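Local coordinates for A-adding tRNA nucleotidyltransferase (Aquifex aeolicus, PDB 4WBY), which adds the terminal adenosine to tRNAs ending in CC, using ATP and magnesium to complete the 3' CCA end, at residues A[273-284]-A[299-309]. Sequence-based numbering, arbitrary orientation.
Sequences LYLLILISNLDY and WVRETYKFMKF. With SO4 (sulfate ion), chain E.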
ATOM      1  N   LEU A 273      -7.602  -1.052   9.448  1.00 19.79           N
ATOM      2  CA  LEU A 273      -8.021  -0.581  10.770  1.00 20.62           C
ATOM      3  C   LEU A 273      -7.931   0.937  10.891  1.00 21.71           C
ATOM      4  O   LEU A 273      -8.790   1.564  11.505  1.00 20.98           O
ATOM      5  CB  LEU A 273      -7.180  -1.224  11.869  1.00 23.79           C
ATOM      6  CG  LEU A 273      -7.248  -2.742  12.003  1.00 27.65           C
ATOM      7  CD1 LEU A 273      -6.417  -3.197  13.197  1.00 31.20           C
ATOM      8  CD2 LEU A 273      -8.682  -3.192  12.150  1.00 30.29           C
ATOM      9  N   TYR A 274      -6.882   1.524  10.328  1.00 22.56           N
ATOM     10  CA  TYR A 274      -6.776   2.973  10.294  1.00 22.87           C
ATOM     11  C   TYR A 274      -7.943   3.557   9.524  1.00 22.52           C
ATOM     12  O   TYR A 274      -8.528   4.553   9.933  1.00 23.71           O
ATOM     13  CB  TYR A 274      -5.468   3.421   9.648  1.00 23.20           C
ATOM     14  CG  TYR A 274      -4.230   3.150  10.467  1.00 25.08           C
ATOM     15  CD1 TYR A 274      -3.804   4.052  11.436  1.00 28.24           C
ATOM     16  CD2 TYR A 274      -3.479   2.002  10.261  1.00 26.65           C
ATOM     17  CE1 TYR A 274      -2.665   3.810  12.178  1.00 29.51           C
ATOM     18  CE2 TYR A 274      -2.341   1.754  10.996  1.00 27.74           C
ATOM     19  CZ  TYR A 274      -1.937   2.659  11.951  1.00 29.10           C
ATOM     20  OH  TYR A 274      -0.802   2.409  12.679  1.00 30.75           O
ATOM     21  N   LEU A 275      -8.270   2.928   8.398  1.00 22.37           N
ATOM     22  CA  LEU A 275      -9.377   3.392   7.576  1.00 22.19           C
ATOM     23  C   LEU A 275     -10.702   3.338   8.345  1.00 18.72           C
ATOM     24  O   LEU A 275     -11.504   4.267   8.275  1.00 21.41           O
ATOM     25  CB  LEU A 275      -9.468   2.564   6.299  1.00 23.27           C
ATOM     26  CG  LEU A 275     -10.379   3.165   5.236  1.00 25.59           C
ATOM     27  CD1 LEU A 275      -9.731   4.403   4.629  1.00 32.56           C
ATOM     28  CD2 LEU A 275     -10.674   2.121   4.175  1.00 26.05           C
ATOM     29  N   LEU A 276     -10.926   2.247   9.068  1.00 19.28           N
ATOM     30  CA  LEU A 276     -12.142   2.123   9.872  1.00 18.45           C
ATOM     31  C   LEU A 276     -12.253   3.226  10.916  1.00 21.95           C
ATOM     32  O   LEU A 276     -13.330   3.782  11.119  1.00 23.71           O
ATOM     33  CB  LEU A 276     -12.204   0.766  10.576  1.00 19.76           C
ATOM     34  CG  LEU A 276     -12.379  -0.437   9.648  1.00 21.37           C
ATOM     35  CD1 LEU A 276     -12.484  -1.723  10.454  1.00 25.92           C
ATOM     36  CD2 LEU A 276     -13.608  -0.270   8.763  1.00 27.67           C
ATOM     37  N   ILE A 277     -11.147   3.541  11.587  1.00 21.80           N
ATOM     38  CA  ILE A 277     -11.145   4.651  12.542  1.00 24.75           C
ATOM     39  C   ILE A 277     -11.420   5.981  11.824  1.00 25.39           C
ATOM     40  O   ILE A 277     -12.211   6.799  12.304  1.00 29.12           O
ATOM     41  CB  ILE A 277      -9.809   4.733  13.318  1.00 27.86           C
ATOM     42  CG1 ILE A 277      -9.633   3.510  14.229  1.00 28.22           C
ATOM     43  CG2 ILE A 277      -9.725   6.017  14.131  1.00 30.38           C
ATOM     44  CD1 ILE A 277     -10.818   3.246  15.154  1.00 29.99           C
ATOM     45  N   LEU A 278     -10.782   6.187  10.671  1.00 27.00           N
ATOM     46  CA  LEU A 278     -10.990   7.398   9.873  1.00 28.56           C
ATOM     47  C   LEU A 278     -12.446   7.669   9.516  1.00 29.10           C
ATOM     48  O   LEU A 278     -12.894   8.811   9.538  1.00 29.49           O
ATOM     49  CB  LEU A 278     -10.197   7.312   8.570  1.00 32.32           C
ATOM     50  CG  LEU A 278      -8.834   7.955   8.428  1.00 35.67           C
ATOM     51  CD1 LEU A 278      -8.382   7.685   7.017  1.00 33.90           C
ATOM     52  CD2 LEU A 278      -8.898   9.446   8.713  1.00 33.99           C
ATOM     53  N   ILE A 279     -13.188   6.615   9.185  1.00 27.70           N
ATOM     54  CA  ILE A 279     -14.555   6.784   8.707  1.00 28.85           C
ATOM     55  C   ILE A 279     -15.577   6.485   9.797  1.00 29.70           C
ATOM     56  O   ILE A 279     -16.766   6.347   9.524  1.00 30.91           O
ATOM     57  CB  ILE A 279     -14.837   5.894   7.475  1.00 26.35           C
ATOM     58  CG1 ILE A 279     -14.747   4.407   7.844  1.00 26.04           C
ATOM     59  CG2 ILE A 279     -13.877   6.255   6.329  1.00 25.57           C
ATOM     60  CD1 ILE A 279     -15.277   3.466   6.781  1.00 26.44           C
ATOM     61  N   SER A 280     -15.106   6.412  11.036  1.00 29.10           N
ATOM     62  CA  SER A 280     -15.945   5.978  12.146  1.00 31.85           C
ATOM     63  C   SER A 280     -17.028   6.986  12.521  1.00 35.45           C
ATOM     64  O   SER A 280     -17.925   6.649  13.279  1.00 36.69           O
ATOM     65  CB  SER A 280     -15.077   5.665  13.367  1.00 32.97           C
ATOM     66  OG  SER A 280     -14.436   6.828  13.860  1.00 37.26           O
ATOM     67  N   ASN A 281     -16.972   8.206  11.996  1.00 35.39           N
ATOM     68  CA  ASN A 281     -18.031   9.168  12.301  1.00 35.75           C
ATOM     69  C   ASN A 281     -19.026   9.352  11.157  1.00 38.11           C
ATOM     70  O   ASN A 281     -20.006  10.083  11.291  1.00 40.66           O
ATOM     71  CB  ASN A 281     -17.433  10.517  12.693  1.00 37.21           C
ATOM     72  CG  ASN A 281     -16.838  10.498  14.081  1.00 42.68           C
ATOM     73  OD1 ASN A 281     -17.339   9.810  14.972  1.00 46.80           O
ATOM     74  ND2 ASN A 281     -15.764  11.251  14.276  1.00 45.00           N
ATOM     75  N   LEU A 282     -18.768   8.694  10.032  1.00 34.87           N
ATOM     76  CA  LEU A 282     -19.734   8.647   8.940  1.00 35.42           C
ATOM     77  C   LEU A 282     -20.974   7.864   9.351  1.00 39.21           C
ATOM     78  O   LEU A 282     -20.891   6.956  10.178  1.00 41.08           O
ATOM     79  CB  LEU A 282     -19.134   7.983   7.701  1.00 35.83           C
ATOM     80  CG  LEU A 282     -17.992   8.624   6.924  1.00 35.33           C
ATOM     81  CD1 LEU A 282     -17.702   7.762   5.711  1.00 32.75           C
ATOM     82  CD2 LEU A 282     -18.335  10.042   6.510  1.00 37.08           C
ATOM     83  N   ASP A 283     -22.109   8.201   8.745  1.00 40.64           N
ATOM     84  CA  ASP A 283     -23.312   7.383   8.852  1.00 42.84           C
ATOM     85  C   ASP A 283     -23.002   5.995   8.311  1.00 40.00           C
ATOM     86  O   ASP A 283     -22.178   5.848   7.407  1.00 40.51           O
ATOM     87  CB  ASP A 283     -24.474   8.000   8.078  1.00 45.56           C
ATOM     88  CG  ASP A 283     -24.935   9.317   8.671  1.00 54.05           C
ATOM     89  OD1 ASP A 283     -24.988   9.425   9.915  1.00 57.14           O
ATOM     90  OD2 ASP A 283     -25.243  10.245   7.896  1.00 59.16           O
ATOM     91  N   TYR A 284     -23.657   4.984   8.864  1.00 39.65           N
ATOM     92  CA  TYR A 284     -23.351   3.601   8.517  1.00 38.04           C
ATOM     93  C   TYR A 284     -23.476   3.316   7.020  1.00 37.25           C
ATOM     94  O   TYR A 284     -22.608   2.666   6.438  1.00 34.40           O
ATOM     95  CB  TYR A 284     -24.256   2.654   9.307  1.00 37.11           C
ATOM     96  CG  TYR A 284     -24.265   1.238   8.787  1.00 37.43           C
ATOM     97  CD1 TYR A 284     -23.132   0.437   8.870  1.00 37.30           C
ATOM     98  CD2 TYR A 284     -25.410   0.701   8.214  1.00 37.56           C
ATOM     99  CE1 TYR A 284     -23.145  -0.865   8.394  1.00 38.49           C
ATOM    100  CE2 TYR A 284     -25.432  -0.591   7.734  1.00 38.58           C
ATOM    101  CZ  TYR A 284     -24.302  -1.370   7.827  1.00 38.67           C
ATOM    102  OH  TYR A 284     -24.338  -2.659   7.346  1.00 37.77           O
ATOM    103  N   TRP A 299     -13.682  -9.331   6.203  1.00 15.02           N
ATOM    104  CA  TRP A 299     -13.468  -9.098   7.628  1.00 16.17           C
ATOM    105  C   TRP A 299     -13.533  -7.613   7.956  1.00 15.69           C
ATOM    106  O   TRP A 299     -14.000  -7.237   9.021  1.00 17.04           O
ATOM    107  CB  TRP A 299     -12.143  -9.708   8.117  1.00 16.24           C
ATOM    108  CG  TRP A 299     -10.852  -9.093   7.589  1.00 15.63           C
ATOM    109  CD1 TRP A 299     -10.087  -9.567   6.554  1.00 17.15           C
ATOM    110  CD2 TRP A 299     -10.146  -7.957   8.115  1.00 15.19           C
ATOM    111  NE1 TRP A 299      -8.967  -8.785   6.395  1.00 18.07           N
ATOM    112  CE2 TRP A 299      -8.983  -7.788   7.336  1.00 16.74           C
ATOM    113  CE3 TRP A 299     -10.395  -7.056   9.155  1.00 17.32           C
ATOM    114  CZ2 TRP A 299      -8.069  -6.755   7.569  1.00 18.38           C
ATOM    115  CZ3 TRP A 299      -9.481  -6.033   9.387  1.00 20.44           C
ATOM    116  CH2 TRP A 299      -8.339  -5.892   8.595  1.00 19.56           C
ATOM    117  N   VAL A 300     -13.086  -6.772   7.029  1.00 15.09           N
ATOM    118  CA  VAL A 300     -13.139  -5.329   7.230  1.00 15.01           C
ATOM    119  C   VAL A 300     -14.584  -4.834   7.225  1.00 15.87           C
ATOM    120  O   VAL A 300     -14.993  -4.041   8.083  1.00 17.44           O
ATOM    121  CB  VAL A 300     -12.337  -4.585   6.149  1.00 15.79           C
ATOM    122  CG1 VAL A 300     -12.460  -3.076   6.330  1.00 17.98           C
ATOM    123  CG2 VAL A 300     -10.874  -5.026   6.173  1.00 16.16           C
ATOM    124  N   ARG A 301     -15.359  -5.305   6.256  1.00 16.48           N
ATOM    125  CA  ARG A 301     -16.743  -4.882   6.137  1.00 18.25           C
ATOM    126  C   ARG A 301     -17.568  -5.379   7.319  1.00 18.55           C
ATOM    127  O   ARG A 301     -18.426  -4.649   7.828  1.00 20.30           O
ATOM    128  CB  ARG A 301     -17.326  -5.363   4.808  1.00 18.38           C
ATOM    129  CG  ARG A 301     -16.621  -4.704   3.621  1.00 20.90           C
ATOM    130  CD  ARG A 301     -17.190  -5.114   2.280  1.00 23.58           C
ATOM    131  NE  ARG A 301     -16.760  -6.447   1.887  1.00 25.32           N
ATOM    132  CZ  ARG A 301     -17.577  -7.492   1.829  1.00 24.58           C
ATOM    133  NH1 ARG A 301     -18.857  -7.345   2.145  1.00 25.96           N
ATOM    134  NH2 ARG A 301     -17.115  -8.681   1.473  1.00 26.27           N
ATOM    135  N   GLU A 302     -17.282  -6.594   7.786  1.00 16.63           N
ATOM    136  CA  GLU A 302     -17.979  -7.130   8.947  1.00 18.53           C
ATOM    137  C   GLU A 302     -17.545  -6.396  10.218  1.00 17.10           C
ATOM    138  O   GLU A 302     -18.370  -6.106  11.085  1.00 20.59           O
ATOM    139  CB  GLU A 302     -17.730  -8.632   9.082  1.00 20.43           C
ATOM    140  CG  GLU A 302     -18.275  -9.476   7.921  1.00 24.57           C
ATOM    141  CD  GLU A 302     -19.793  -9.577   7.876  1.00 30.68           C
ATOM    142  OE1 GLU A 302     -20.470  -9.144   8.836  1.00 33.30           O
ATOM    143  OE2 GLU A 302     -20.312 -10.110   6.872  1.00 35.27           O
ATOM    144  N   THR A 303     -16.259  -6.079  10.334  1.00 17.73           N
ATOM    145  CA  THR A 303     -15.805  -5.336  11.506  1.00 18.90           C
ATOM    146  C   THR A 303     -16.412  -3.937  11.529  1.00 19.10           C
ATOM    147  O   THR A 303     -16.775  -3.441  12.597  1.00 20.57           O
ATOM    148  CB  THR A 303     -14.268  -5.272  11.567  1.00 17.64           C
ATOM    149  OG1 THR A 303     -13.784  -6.569  11.934  1.00 19.40           O
ATOM    150  CG2 THR A 303     -13.788  -4.268  12.615  1.00 19.00           C
ATOM    151  N   TYR A 304     -16.552  -3.299  10.368  1.00 17.58           N
ATOM    152  CA  TYR A 304     -17.217  -1.998  10.333  1.00 19.06           C
ATOM    153  C   TYR A 304     -18.681  -2.071  10.787  1.00 20.48           C
ATOM    154  O   TYR A 304     -19.123  -1.249  11.595  1.00 22.79           O
ATOM    155  CB  TYR A 304     -17.137  -1.385   8.934  1.00 19.77           C
ATOM    156  CG  TYR A 304     -17.827  -0.042   8.855  1.00 21.76           C
ATOM    157  CD1 TYR A 304     -17.258   1.090   9.429  1.00 23.51           C
ATOM    158  CD2 TYR A 304     -19.063   0.085   8.239  1.00 23.96           C
ATOM    159  CE1 TYR A 304     -17.910   2.317   9.380  1.00 24.57           C
ATOM    160  CE2 TYR A 304     -19.714   1.295   8.184  1.00 27.83           C
ATOM    161  CZ  TYR A 304     -19.136   2.407   8.748  1.00 27.20           C
ATOM    162  OH  TYR A 304     -19.813   3.605   8.690  1.00 30.54           O
ATOM    163  N   LYS A 305     -19.428  -3.053  10.292  1.00 22.09           N
ATOM    164  CA  LYS A 305     -20.820  -3.210  10.700  1.00 21.65           C
ATOM    165  C   LYS A 305     -20.883  -3.439  12.204  1.00 21.04           C
ATOM    166  O   LYS A 305     -21.733  -2.864  12.904  1.00 23.63           O
ATOM    167  CB  LYS A 305     -21.477  -4.365   9.939  1.00 22.45           C
ATOM    168  CG  LYS A 305     -22.970  -4.567  10.245  1.00 29.16           C
ATOM    169  CD  LYS A 305     -23.510  -5.719   9.414  1.00 34.45           C
ATOM    170  CE  LYS A 305     -25.010  -5.870   9.544  1.00 43.04           C
ATOM    171  NZ  LYS A 305     -25.490  -6.988   8.685  1.00 47.56           N
ATOM    172  N   PHE A 306     -19.965  -4.256  12.709  1.00 21.15           N
ATOM    173  CA  PHE A 306     -19.892  -4.554  14.133  1.00 22.51           C
ATOM    174  C   PHE A 306     -19.577  -3.296  14.939  1.00 24.13           C
ATOM    175  O   PHE A 306     -20.192  -3.040  15.977  1.00 24.85           O
ATOM    176  CB  PHE A 306     -18.841  -5.639  14.403  1.00 22.60           C
ATOM    177  CG  PHE A 306     -18.919  -6.219  15.788  1.00 22.96           C
ATOM    178  CD1 PHE A 306     -18.259  -5.619  16.852  1.00 24.99           C
ATOM    179  CD2 PHE A 306     -19.674  -7.354  16.027  1.00 25.29           C
ATOM    180  CE1 PHE A 306     -18.351  -6.149  18.136  1.00 27.56           C
ATOM    181  CE2 PHE A 306     -19.763  -7.903  17.304  1.00 27.75           C
ATOM    182  CZ  PHE A 306     -19.101  -7.298  18.364  1.00 26.71           C
ATOM    183  N   MET A 307     -18.618  -2.520  14.451  1.00 23.10           N
ATOM    184  CA  MET A 307     -18.226  -1.258  15.060  1.00 25.85           C
ATOM    185  C   MET A 307     -19.449  -0.355  15.214  1.00 26.61           C
ATOM    186  O   MET A 307     -19.651   0.256  16.267  1.00 29.45           O
ATOM    187  CB  MET A 307     -17.122  -0.570  14.217  1.00 26.69           C
ATOM    188  CG  MET A 307     -16.424   0.584  14.928  1.00 30.81           C
ATOM    189  SD  MET A 307     -15.089   1.349  13.990  1.00 36.50           S
ATOM    190  CE  MET A 307     -16.019   2.220  12.734  1.00 35.88           C
ATOM    191  N   LYS A 308     -20.277  -0.280  14.177  1.00 23.35           N
ATOM    192  CA  LYS A 308     -21.402   0.652  14.204  1.00 25.46           C
ATOM    193  C   LYS A 308     -22.571   0.152  15.063  1.00 23.83           C
ATOM    194  O   LYS A 308     -23.138   0.924  15.841  1.00 29.33           O
ATOM    195  CB  LYS A 308     -21.886   0.955  12.784  1.00 27.64           C
ATOM    196  CG  LYS A 308     -20.821   1.563  11.880  1.00 28.75           C
ATOM    197  CD  LYS A 308     -20.218   2.825  12.461  1.00 32.61           C
ATOM    198  CE  LYS A 308     -21.204   3.975  12.388  1.00 35.73           C
ATOM    199  NZ  LYS A 308     -20.574   5.262  12.777  1.00 40.21           N
ATOM    200  N   PHE A 309     -22.927  -1.125  14.935  1.00 21.97           N
ATOM    201  CA  PHE A 309     -24.126  -1.663  15.585  1.00 22.60           C
ATOM    202  C   PHE A 309     -23.910  -2.294  16.952  1.00 22.48           C
ATOM    203  O   PHE A 309     -24.757  -2.154  17.852  1.00 25.11           O
ATOM    204  CB  PHE A 309     -24.767  -2.711  14.678  1.00 23.30           C
ATOM    205  CG  PHE A 309     -25.550  -2.133  13.549  1.00 26.09           C
ATOM    206  CD1 PHE A 309     -24.926  -1.785  12.361  1.00 25.41           C
ATOM    207  CD2 PHE A 309     -26.919  -1.942  13.670  1.00 25.53           C
ATOM    208  CE1 PHE A 309     -25.650  -1.250  11.312  1.00 27.97           C
ATOM    209  CE2 PHE A 309     -27.648  -1.399  12.637  1.00 29.05           C
ATOM    210  CZ  PHE A 309     -27.016  -1.056  11.450  1.00 27.73           C
TER
HETATM  211  S   SO4 E2004     -20.192 -10.908   1.512  1.00 38.98           S
HETATM  212  O1  SO4 E2004     -20.584  -9.514   1.327  1.00 40.81           O
HETATM  213  O2  SO4 E2004     -18.759 -11.014   1.782  1.00 38.38           O
HETATM  214  O3  SO4 E2004     -20.958 -11.495   2.614  1.00 40.80           O
HETATM  215  O4  SO4 E2004     -20.514 -11.678   0.309  1.00 43.41           O
HETATM  216  O   HOH W   1     -19.027   5.335  10.411  1.00 32.08           O
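Tyr284 packs knob-into-hole among Tyr304, Lys305, Lys308 and Phe309 of helix 298-309, in the all-helical part of the chain, away from the ATP- and magnesium-binding residues. Phe309 turns its edge onto this ring in a T-shaped pair, planes at 88°, with Phe309 CE1 centred over one face, 3.6 Å from Tyr284 CE2. Tyr304 meets the ring rim to rim instead, Tyr284 CD1 lying 3.6 Å from Tyr304 CE2. Tyr284 CG stands anti to its own backbone N (chi1 166°), which carries the ring over to Lys305, where Tyr284 OH lies by Lys305 CG at 3.7 Å. Cutting the Tyr284 ring back to an alanine's methyl is likely to leave the Phe309 edge without the face it packs on and remove the ring that lies against the Lys305 chain.

At the other end, Leu276 points toward helix 298-309 and divides its methyls: CD1 touches Thr303 CG2 at 3.6 Å, while CD2 lies against Tyr304 CB and Val300 CG1. Between these ends, Lys308, bent at chi2 and chi3, brings NZ to the type I turn from Ile279 to Leu282, donating to Ser280 O from above the carbonyl plane (3.0 Å) and to Leu282 O almost head-on (165°).

The axes of segments 273-278 and 299-309 approach to 10.7 Å. Thr303 OG1 hydrogen-bonds to Ser337 of helix 336-342, and Leu291 of helix 284-293 touches both Leu276 and Tyr304. One water accepts from both Lys308 NZ and Tyr304 OH and donates to Leu282 O and, at 2.6 Å, to Ile279 O.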